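Local coordinates for Nrps/pks (Streptomyces albus, PDB 4OPF), which is a ketosynthase domain of the oxazolomycin hybrid peptide-polyketide assembly line and probably takes up or passes on the growing acyl chain, at residues A[7-12]-A[172-177]; A[164-169]-A[182-187]; A[289-294]-A[354-359]; A[329-334]-A[339-344]. All coordinates share one frame; numbering follows the deposited sequence.

Contact 1. Residues A[7-12]-A[172-177]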
# COMPACT_ATOMS: atom_id res chain seq x y z
N TYR A 7 -14.37 -0.19 -13.60
CA TYR A 7 -14.67 0.92 -12.71
C TYR A 7 -13.84 2.15 -13.14
O TYR A 7 -12.63 2.15 -13.01
CB TYR A 7 -14.33 0.51 -11.26
CG TYR A 7 -14.61 1.62 -10.24
CD1 TYR A 7 -15.88 1.79 -9.71
CD2 TYR A 7 -13.59 2.49 -9.81
CE1 TYR A 7 -16.16 2.81 -8.81
CE2 TYR A 7 -13.85 3.51 -8.90
CZ TYR A 7 -15.12 3.67 -8.41
OH TYR A 7 -15.41 4.66 -7.52
N ASP A 8 -14.50 3.17 -13.67
CA ASP A 8 -13.82 4.28 -14.37
C ASP A 8 -13.42 5.40 -13.39
O ASP A 8 -14.26 5.93 -12.66
CB ASP A 8 -14.79 4.86 -15.38
CG ASP A 8 -14.99 3.95 -16.65
OD1 ASP A 8 -14.08 3.24 -17.08
OD2 ASP A 8 -16.07 4.04 -17.25
N ILE A 9 -12.19 5.84 -13.44
CA ILE A 9 -11.72 6.85 -12.50
C ILE A 9 -11.26 8.03 -13.30
O ILE A 9 -10.40 7.87 -14.14
CB ILE A 9 -10.60 6.25 -11.66
CG1 ILE A 9 -11.15 5.22 -10.68
CG2 ILE A 9 -9.82 7.32 -10.89
CD1 ILE A 9 -10.04 4.28 -10.20
N ALA A 10 -11.82 9.22 -13.03
CA ALA A 10 -11.40 10.44 -13.68
C ALA A 10 -10.15 11.06 -13.06
O ALA A 10 -10.01 11.10 -11.84
CB ALA A 10 -12.52 11.46 -13.61
N VAL A 11 -9.25 11.53 -13.91
CA VAL A 11 -8.19 12.42 -13.49
C VAL A 11 -8.78 13.80 -13.55
O VAL A 11 -9.01 14.29 -14.64
CB VAL A 11 -7.02 12.31 -14.46
CG1 VAL A 11 -5.91 13.27 -14.04
CG2 VAL A 11 -6.53 10.89 -14.48
N VAL A 12 -9.08 14.41 -12.40
CA VAL A 12 -9.70 15.69 -12.37
C VAL A 12 -8.73 16.84 -12.15
O VAL A 12 -9.15 18.00 -12.20
CB VAL A 12 -10.84 15.77 -11.35
CG1 VAL A 12 -11.84 14.64 -11.58
CG2 VAL A 12 -10.35 15.74 -9.90
N GLN A 172 -7.93 0.89 -6.03
CA GLN A 172 -8.61 -0.08 -5.15
C GLN A 172 -9.41 0.65 -4.11
O GLN A 172 -10.54 0.28 -3.81
CB GLN A 172 -7.63 -0.96 -4.44
CG GLN A 172 -6.59 -1.62 -5.34
CD GLN A 172 -6.74 -3.10 -5.45
OE1 GLN A 172 -6.35 -3.83 -4.56
NE2 GLN A 172 -7.29 -3.56 -6.58
N ALA A 173 -8.85 1.75 -3.56
CA ALA A 173 -9.58 2.46 -2.54
C ALA A 173 -10.82 3.11 -3.10
O ALA A 173 -11.90 3.15 -2.46
CB ALA A 173 -8.66 3.48 -1.85
N LEU A 174 -10.71 3.66 -4.28
CA LEU A 174 -11.85 4.31 -4.89
C LEU A 174 -12.94 3.26 -5.28
O LEU A 174 -14.11 3.45 -5.04
CB LEU A 174 -11.41 5.08 -6.11
CG LEU A 174 -10.67 6.39 -5.86
CD1 LEU A 174 -9.92 6.78 -7.11
CD2 LEU A 174 -11.64 7.47 -5.50
N ARG A 175 -12.53 2.17 -5.89
CA ARG A 175 -13.45 1.07 -6.30
C ARG A 175 -14.23 0.49 -5.09
O ARG A 175 -15.40 0.24 -5.19
CB ARG A 175 -12.61 0.00 -7.04
CG ARG A 175 -13.32 -1.24 -7.58
CD ARG A 175 -12.34 -2.44 -7.80
NE ARG A 175 -11.35 -2.25 -8.89
CZ ARG A 175 -11.60 -2.41 -10.21
NH1 ARG A 175 -12.80 -2.76 -10.65
NH2 ARG A 175 -10.65 -2.20 -11.10
N SER A 176 -13.59 0.36 -3.93
CA SER A 176 -14.23 -0.19 -2.75
C SER A 176 -15.04 0.84 -1.98
O SER A 176 -15.68 0.52 -0.98
CB SER A 176 -13.16 -0.81 -1.85
OG SER A 176 -12.38 0.24 -1.31
N GLY A 177 -15.02 2.11 -2.39
CA GLY A 177 -15.81 3.13 -1.65
C GLY A 177 -15.11 3.59 -0.37
O GLY A 177 -15.69 4.29 0.43
O HOH W 1 -11.50 -1.37 -13.86

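Contact 2. Residues A[164-169]-A[182-187]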
# COMPACT_ATOMS: atom_id res chain seq x y z
N LEU A 164 3.00 3.99 -10.10
CA LEU A 164 1.96 3.10 -10.56
C LEU A 164 1.43 2.19 -9.48
O LEU A 164 0.21 1.89 -9.43
CB LEU A 164 2.41 2.25 -11.76
CG LEU A 164 2.71 2.99 -13.05
CD1 LEU A 164 2.83 2.00 -14.21
CD2 LEU A 164 1.56 3.86 -13.39
N VAL A 165 2.28 1.76 -8.57
CA VAL A 165 1.77 0.98 -7.44
C VAL A 165 0.91 1.85 -6.55
O VAL A 165 -0.15 1.44 -6.07
CB VAL A 165 2.94 0.35 -6.66
CG1 VAL A 165 2.46 -0.33 -5.41
CG2 VAL A 165 3.64 -0.65 -7.56
N ALA A 166 1.34 3.10 -6.34
CA ALA A 166 0.50 4.07 -5.56
C ALA A 166 -0.84 4.29 -6.29
O ALA A 166 -1.90 4.31 -5.69
CB ALA A 166 1.25 5.42 -5.41
N LEU A 167 -0.79 4.44 -7.60
CA LEU A 167 -2.03 4.54 -8.41
C LEU A 167 -3.01 3.32 -8.25
O LEU A 167 -4.22 3.47 -8.15
CB LEU A 167 -1.65 4.77 -9.90
CG LEU A 167 -2.84 4.99 -10.83
CD1 LEU A 167 -3.61 6.23 -10.44
CD2 LEU A 167 -2.33 5.17 -12.26
N HIS A 168 -2.45 2.13 -8.16
CA HIS A 168 -3.18 0.92 -7.93
C HIS A 168 -3.82 0.95 -6.53
O HIS A 168 -4.99 0.57 -6.39
CB HIS A 168 -2.22 -0.23 -8.06
CG HIS A 168 -2.84 -1.57 -7.87
ND1 HIS A 168 -2.46 -2.41 -6.85
CD2 HIS A 168 -3.85 -2.19 -8.51
CE1 HIS A 168 -3.16 -3.52 -6.91
NE2 HIS A 168 -4.03 -3.41 -7.90
N HIS A 169 -3.09 1.37 -5.50
CA HIS A 169 -3.72 1.45 -4.14
C HIS A 169 -4.85 2.48 -4.21
O HIS A 169 -5.91 2.24 -3.73
CB HIS A 169 -2.72 1.93 -3.12
CG HIS A 169 -1.64 0.95 -2.79
ND1 HIS A 169 -1.86 -0.41 -2.70
CD2 HIS A 169 -0.34 1.14 -2.50
CE1 HIS A 169 -0.72 -1.02 -2.42
NE2 HIS A 169 0.22 -0.10 -2.30
N ALA A 182 -8.76 10.73 -4.37
CA ALA A 182 -7.39 10.32 -4.06
C ALA A 182 -6.34 11.22 -4.70
O ALA A 182 -6.46 11.62 -5.87
CB ALA A 182 -7.15 8.91 -4.55
N VAL A 183 -5.32 11.53 -3.93
CA VAL A 183 -4.17 12.19 -4.45
C VAL A 183 -3.14 11.09 -4.71
O VAL A 183 -2.86 10.28 -3.81
CB VAL A 183 -3.60 13.16 -3.40
CG1 VAL A 183 -2.26 13.68 -3.83
CG2 VAL A 183 -4.54 14.30 -3.11
N VAL A 184 -2.57 11.06 -5.89
CA VAL A 184 -1.53 10.09 -6.23
C VAL A 184 -0.34 10.89 -6.73
O VAL A 184 -0.48 11.75 -7.58
CB VAL A 184 -2.02 9.16 -7.34
CG1 VAL A 184 -0.94 8.23 -7.88
CG2 VAL A 184 -3.12 8.30 -6.80
N ALA A 185 0.85 10.61 -6.22
CA ALA A 185 2.01 11.35 -6.59
C ALA A 185 3.19 10.43 -6.73
O ALA A 185 3.25 9.36 -6.15
CB ALA A 185 2.38 12.35 -5.50
N GLY A 186 4.19 10.93 -7.43
CA GLY A 186 5.51 10.32 -7.46
C GLY A 186 6.51 11.43 -7.34
O GLY A 186 6.30 12.51 -7.90
N VAL A 187 7.61 11.18 -6.65
CA VAL A 187 8.62 12.19 -6.45
C VAL A 187 10.01 11.56 -6.36
O VAL A 187 10.19 10.50 -5.76
CB VAL A 187 8.33 13.03 -5.15
CG1 VAL A 187 8.47 12.19 -3.89
CG2 VAL A 187 9.25 14.22 -5.05

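Contact 3. Residues A[289-294]-A[354-359]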
# COMPACT_ATOMS: atom_id res chain seq x y z
N VAL A 289 -6.23 -0.30 -27.90
CA VAL A 289 -5.13 0.46 -27.25
C VAL A 289 -4.14 0.80 -28.36
O VAL A 289 -3.53 -0.06 -28.95
CB VAL A 289 -4.47 -0.34 -26.13
CG1 VAL A 289 -3.35 0.43 -25.47
CG2 VAL A 289 -5.51 -0.76 -25.08
N THR A 290 -4.00 2.09 -28.60
CA THR A 290 -3.29 2.67 -29.73
C THR A 290 -1.85 3.05 -29.44
O THR A 290 -1.01 3.07 -30.37
CB THR A 290 -4.06 3.91 -30.17
OG1 THR A 290 -5.36 3.50 -30.55
CG2 THR A 290 -3.42 4.67 -31.32
N TYR A 291 -1.54 3.36 -28.19
CA TYR A 291 -0.21 3.81 -27.81
C TYR A 291 0.17 3.21 -26.47
O TYR A 291 -0.66 3.13 -25.58
CB TYR A 291 -0.23 5.33 -27.66
CG TYR A 291 1.11 5.96 -27.35
CD1 TYR A 291 1.96 6.29 -28.36
CD2 TYR A 291 1.54 6.18 -26.03
CE1 TYR A 291 3.18 6.87 -28.14
CE2 TYR A 291 2.80 6.75 -25.77
CZ TYR A 291 3.60 7.11 -26.83
OH TYR A 291 4.84 7.71 -26.67
N ILE A 292 1.42 2.78 -26.33
CA ILE A 292 1.96 2.31 -25.08
C ILE A 292 3.24 3.11 -24.74
O ILE A 292 4.20 3.12 -25.51
CB ILE A 292 2.31 0.84 -25.18
CG1 ILE A 292 1.05 0.06 -25.59
CG2 ILE A 292 2.87 0.30 -23.89
CD1 ILE A 292 1.30 -1.38 -25.74
N GLU A 293 3.21 3.77 -23.59
CA GLU A 293 4.41 4.26 -22.94
C GLU A 293 5.08 3.04 -22.26
O GLU A 293 4.65 2.56 -21.21
CB GLU A 293 4.04 5.34 -21.94
CG GLU A 293 5.16 5.79 -20.96
CD GLU A 293 6.25 6.66 -21.59
OE1 GLU A 293 6.04 7.10 -22.77
OE2 GLU A 293 7.33 6.89 -20.91
N THR A 294 6.18 2.60 -22.85
CA THR A 294 6.84 1.37 -22.52
C THR A 294 7.69 1.54 -21.26
O THR A 294 8.03 2.64 -20.86
CB THR A 294 7.79 0.93 -23.66
OG1 THR A 294 8.80 1.94 -23.87
CG2 THR A 294 7.05 0.72 -24.95
N ALA A 354 -2.90 13.71 -29.53
CA ALA A 354 -1.73 13.68 -30.35
C ALA A 354 -0.74 12.68 -29.83
O ALA A 354 -0.67 12.42 -28.61
CB ALA A 354 -1.09 15.07 -30.43
N ILE A 355 0.05 12.17 -30.75
CA ILE A 355 1.16 11.31 -30.41
C ILE A 355 2.43 12.11 -30.55
O ILE A 355 2.64 12.74 -31.55
CB ILE A 355 1.17 10.08 -31.30
CG1 ILE A 355 -0.14 9.32 -31.02
CG2 ILE A 355 2.40 9.23 -30.96
CD1 ILE A 355 -0.15 7.90 -31.47
N VAL A 356 3.26 12.10 -29.50
CA VAL A 356 4.52 12.78 -29.52
C VAL A 356 5.64 11.94 -30.11
O VAL A 356 5.55 10.71 -30.19
CB VAL A 356 4.90 13.21 -28.14
CG1 VAL A 356 3.79 14.05 -27.57
CG2 VAL A 356 5.21 12.03 -27.24
N PRO A 357 6.71 12.61 -30.54
CA PRO A 357 7.83 11.86 -31.12
C PRO A 357 8.50 10.95 -30.11
O PRO A 357 8.62 11.29 -28.94
CB PRO A 357 8.83 12.95 -31.54
CG PRO A 357 8.18 14.24 -31.36
CD PRO A 357 6.84 14.05 -30.71
N PHE A 358 8.98 9.83 -30.59
CA PHE A 358 9.92 9.01 -29.88
C PHE A 358 11.34 9.34 -30.33
O PHE A 358 11.63 9.38 -31.54
CB PHE A 358 9.62 7.56 -30.13
CG PHE A 358 10.60 6.63 -29.51
CD1 PHE A 358 10.72 6.54 -28.15
CD2 PHE A 358 11.42 5.85 -30.31
CE1 PHE A 358 11.63 5.67 -27.57
CE2 PHE A 358 12.32 4.96 -29.74
CZ PHE A 358 12.43 4.87 -28.36
N LEU A 359 12.23 9.56 -29.37
CA LEU A 359 13.60 9.99 -29.68
C LEU A 359 14.60 8.88 -30.04
O LEU A 359 15.34 9.01 -31.00
CB LEU A 359 14.13 10.89 -28.55
CG LEU A 359 13.77 12.37 -28.65
CD1 LEU A 359 12.27 12.57 -28.75
CD2 LEU A 359 14.29 13.13 -27.43
O HOH W 2 6.15 8.40 -29.00

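Contact 4. Residues A[329-334]-A[339-344]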
# COMPACT_ATOMS: atom_id res chain seq x y z
N PRO A 329 14.24 9.13 -22.98
CA PRO A 329 15.21 9.90 -23.77
C PRO A 329 14.99 11.42 -23.65
O PRO A 329 15.92 12.17 -23.87
CB PRO A 329 14.93 9.44 -25.20
CG PRO A 329 14.29 8.10 -25.03
CD PRO A 329 13.41 8.28 -23.83
N ASN A 330 13.79 11.87 -23.26
CA ASN A 330 13.52 13.28 -23.09
C ASN A 330 13.98 13.82 -21.73
O ASN A 330 14.44 14.94 -21.65
CB ASN A 330 12.03 13.57 -23.20
CG ASN A 330 11.39 13.06 -24.49
OD1 ASN A 330 11.09 11.86 -24.64
ND2 ASN A 330 11.13 13.97 -25.39
N ILE A 331 13.76 13.07 -20.65
CA ILE A 331 14.02 13.59 -19.31
C ILE A 331 14.90 12.73 -18.41
O ILE A 331 15.11 13.10 -17.26
CB ILE A 331 12.73 13.83 -18.53
CG1 ILE A 331 12.02 12.53 -18.27
CG2 ILE A 331 11.85 14.84 -19.27
CD1 ILE A 331 10.77 12.68 -17.40
N GLY A 332 15.46 11.64 -18.95
CA GLY A 332 16.22 10.66 -18.17
C GLY A 332 15.31 9.70 -17.41
O GLY A 332 14.14 9.58 -17.75
N HIS A 333 15.83 9.05 -16.37
CA HIS A 333 15.10 8.07 -15.59
C HIS A 333 14.78 8.64 -14.19
O HIS A 333 15.63 8.64 -13.32
CB HIS A 333 15.95 6.80 -15.41
CG HIS A 333 15.17 5.62 -14.91
ND1 HIS A 333 14.07 5.73 -14.08
CD2 HIS A 333 15.33 4.29 -15.11
CE1 HIS A 333 13.58 4.54 -13.80
NE2 HIS A 333 14.33 3.64 -14.42
N PRO A 334 13.54 9.13 -13.97
CA PRO A 334 13.20 9.76 -12.68
C PRO A 334 12.88 8.81 -11.53
O PRO A 334 12.14 9.20 -10.63
CB PRO A 334 11.98 10.64 -13.01
CG PRO A 334 11.55 10.28 -14.38
CD PRO A 334 12.42 9.16 -14.92
N GLY A 339 6.99 6.34 -13.28
CA GLY A 339 5.64 6.00 -13.63
C GLY A 339 4.78 7.23 -13.75
O GLY A 339 3.86 7.27 -14.58
N ILE A 340 5.04 8.23 -12.91
CA ILE A 340 4.11 9.34 -12.86
C ILE A 340 4.42 10.24 -14.06
O ILE A 340 3.52 10.83 -14.60
CB ILE A 340 4.07 10.13 -11.50
CG1 ILE A 340 2.80 10.97 -11.44
CG2 ILE A 340 5.22 11.06 -11.36
CD1 ILE A 340 1.61 10.09 -11.17
N ALA A 341 5.68 10.35 -14.47
CA ALA A 341 6.03 11.05 -15.70
C ALA A 341 5.39 10.44 -16.95
O ALA A 341 4.87 11.16 -17.81
CB ALA A 341 7.52 11.09 -15.87
N GLY A 342 5.36 9.12 -16.99
CA GLY A 342 4.71 8.39 -18.02
C GLY A 342 3.22 8.55 -18.03
O GLY A 342 2.66 8.75 -19.09
N VAL A 343 2.57 8.49 -16.87
CA VAL A 343 1.14 8.64 -16.81
C VAL A 343 0.76 10.05 -17.22
O VAL A 343 -0.17 10.22 -17.98
CB VAL A 343 0.62 8.29 -15.40
CG1 VAL A 343 -0.81 8.76 -15.18
CG2 VAL A 343 0.70 6.77 -15.19
N ILE A 344 1.48 11.06 -16.76
CA ILE A 344 1.15 12.46 -17.09
C ILE A 344 1.32 12.71 -18.62
O ILE A 344 0.45 13.32 -19.25
CB ILE A 344 1.97 13.46 -16.24
CG1 ILE A 344 1.45 13.38 -14.78
CG2 ILE A 344 1.88 14.88 -16.78
CD1 ILE A 344 2.25 14.18 -13.79

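Contact 1. Residues A[7-12]-A[172-177]
The Tyr7 ring lies flat against the last turn of helix 162-175, with Arg175 over one face. Arg175 CA sits 3.7 Å from the centroid of the Tyr7 ring and only 15° off the ring normal, a CH-pi contact between backbone carbon and aromatic face. This pose follows from the first torsion of Tyr7: with CG turned anti to the backbone N (chi1 -180°), the ring reaches across the last turn and its CE2 comes 4.0 Å from Leu174 CB. Arg175 runs past the tyrosine in the opposite direction, its chain bent at the third torsion. Tyr7 CB therefore lies over one face of the guanidinium, 3.7 Å from Arg175 NH1, while the ring and guanidinium planes stand 46° apart. A water links the tyrosine backbone to the guanidinium, accepting from Tyr7 N at 3.1 Å and from Arg175 NH2 at 3.0 Å. With an alanine here the disc over Arg175 CA is gone, which would probably open a gap beside Leu174 and strip the helix end of its aromatic cover.

On the inner side Ile9 CG2 meets Leu174 CD1 at 3.8 Å, and Ile9 CD1 lies in plane at an edge of the Tyr7 ring. Ile9 also touches Leu232 of strand 226-234, and Leu174 touches Val179 of the following loop. Gln172 and Ser176 exchange hydrogen bonds with Ser176 and Gln172 of the second subunit. The helix closes in a Schellman motif at Gly177, whose positive phi suits glycine, and the contact seats this helix end against the entry to strand 9-17 in a thiolase-type ketosynthase fold.

Contact 2. Residues A[164-169]-A[182-187]
Ala166 and Leu167 present to Val184 a helical turn held by its own backbone bonds: His168 N reaches Leu164 O at 3.0 Å, and His169 N reaches Val165 O at 3.0 Å. No hydrogen bond crosses to the strand, and one methyl carries most of the contact by packing on helix backbone and beta carbons. Val184 CG1 fits against the link between Ala166 and Leu167, 3.8 Å from Leu167 N and 4.2 Å from Ala166 C, with Leu167 CB at 4.1 Å and Ala166 CB at 4.3 Å.

The torsion of Val184 explains the approach: CG1 stands anti to its own backbone N (chi1 173°), and this sends the methyl to the helix surface. Leu167 behaves differently: of its side chain CB alone comes near the strand, and the isopropyl end goes on to Leu232, Leu249 and Ile252. The close approach, with the Leu167 and Val184 CA atoms 6.0 Å apart and the segment axes 7.8 Å, is consistent with the small side chain of Ala166. Those axes run at 170°, nearly antiparallel, as in a beta-alpha-beta crossover: helix 162-175 joins the parallel strands 153-156 and 181-188, passing strand 107-112.

Away from the strand, His168 NE2 is bonded to Asp178 OD2 of the second subunit, while the His169 ring, elsewhere on the helix, stacks on His169 of that subunit. Val183, Ala185 and Val187 meet helix 79-95 and strand 181-188 pairs with strands 107-112 and 226-234, so this part of the sheet lies between the two helices.

Contact 3. Residues A[289-294]-A[354-359]
Tyr291 and Ile355 form the tight half of this contact, one side of the phenol ring meeting two branches of the isoleucine. Ile355 CG2 comes obliquely to the ring, 3.8 Å from Tyr291 CE1 and 3.9 Å from Tyr291 CD1, and Ile355 CD1 reaches Tyr291 CD1 at 4.1 Å. The two side chains pass each other in opposite directions. With the tyrosine CG anti to its own N (chi1 -177°), the ring projects from strand 291-293 across to segment 354-359. Met349 of helix 338-352 touches both residues and extends this apolar patch.

Toward the hydroxyl the packing is looser. Val356 CG2 stays 4.4 Å from Tyr291 OH, and a water instead links the hydroxyl to the Val356 carbonyl: it lies in the plane of the ring at its edge, 2.8 Å from Tyr291 OH, and donates to Val356 O at 2.7 Å. The stronger partner of the hydroxyl is Lys345 NZ, which also forms a salt bridge with Glu293 OE1. Glu293 OE2 is hydrogen-bonded to Val327 N, so both carboxylate oxygens are engaged.

The chemistry is therefore divided along one side chain. Ring carbons are buried against isoleucine, whereas the phenol oxygen, buried too, is satisfied by a lysine and a water. These polar partners would be expected to fix the direction of the hydroxyl, coupling a strand of the thiolase-type sheet to the chain beyond helix 338-352 without a direct hydrogen bond.

Contact 4. Residues A[329-334]-A[339-344]
Ile331 and Pro334 both approach the single methyl of Ala341, Ile331 closely and Pro334 more loosely, and the interaction between the segments is purely apolar. The closer approach is Ile331 CD1 to Ala341 CB, 3.9 Å, methyl against methyl; Pro334 CG, from the chain three residues later, comes to 4.4 Å of Ala341 CB. Ile331 reaches over because its CG1 lies between the backbone N and the carbonyl carbon (chi1 65°), with the rest of the chain extended toward the helix. Only 71 Å² is buried in all, in keeping with one alanine methyl on the receiving side.

Backbone geometry supplies the other element. Gly332 leaves the short helix 328-331 with a positive phi of 79°, a value that favours glycine, and the chain then swings round to bring Pro334 to the same methyl. Within the receiving helix, Val343 N bonds to Gly339 O at 2.9 Å.

Outside partners tie both pieces down: Ala341 O bonds to Tyr27 OH, Pro334 O to Thr188 OG1, and His333 touches Cys160, a neighbourhood consistent with a ketosynthase active site. Helix 338-352 packs on helix 162-175 and strand 226-234, while helix 24-33 meets both Ile331 and Ile344.

From the N terminus, contact 1 closes a loop of about 160 residues between the entry to strand 9-17 and the C-terminal end of helix 162-175. Contact 2 crosses it, closing the short connection from the same helix to strand 181-188, which shares the large sheet with strand 9-17. Contact 3 opens later, tying strand 291-293 of that sheet to the chain after helix 338-352, and encloses contact 4, a short turn into that helix. Leu164 CD2 of contact 2 packs 3.5 Å from Val343 CG2 of contact 4, joining two helices, and Leu359 CB meets Pro329 CB between contacts 3 and 4. Contacts 1 and 3 stay apart, centres 25 Å from each other.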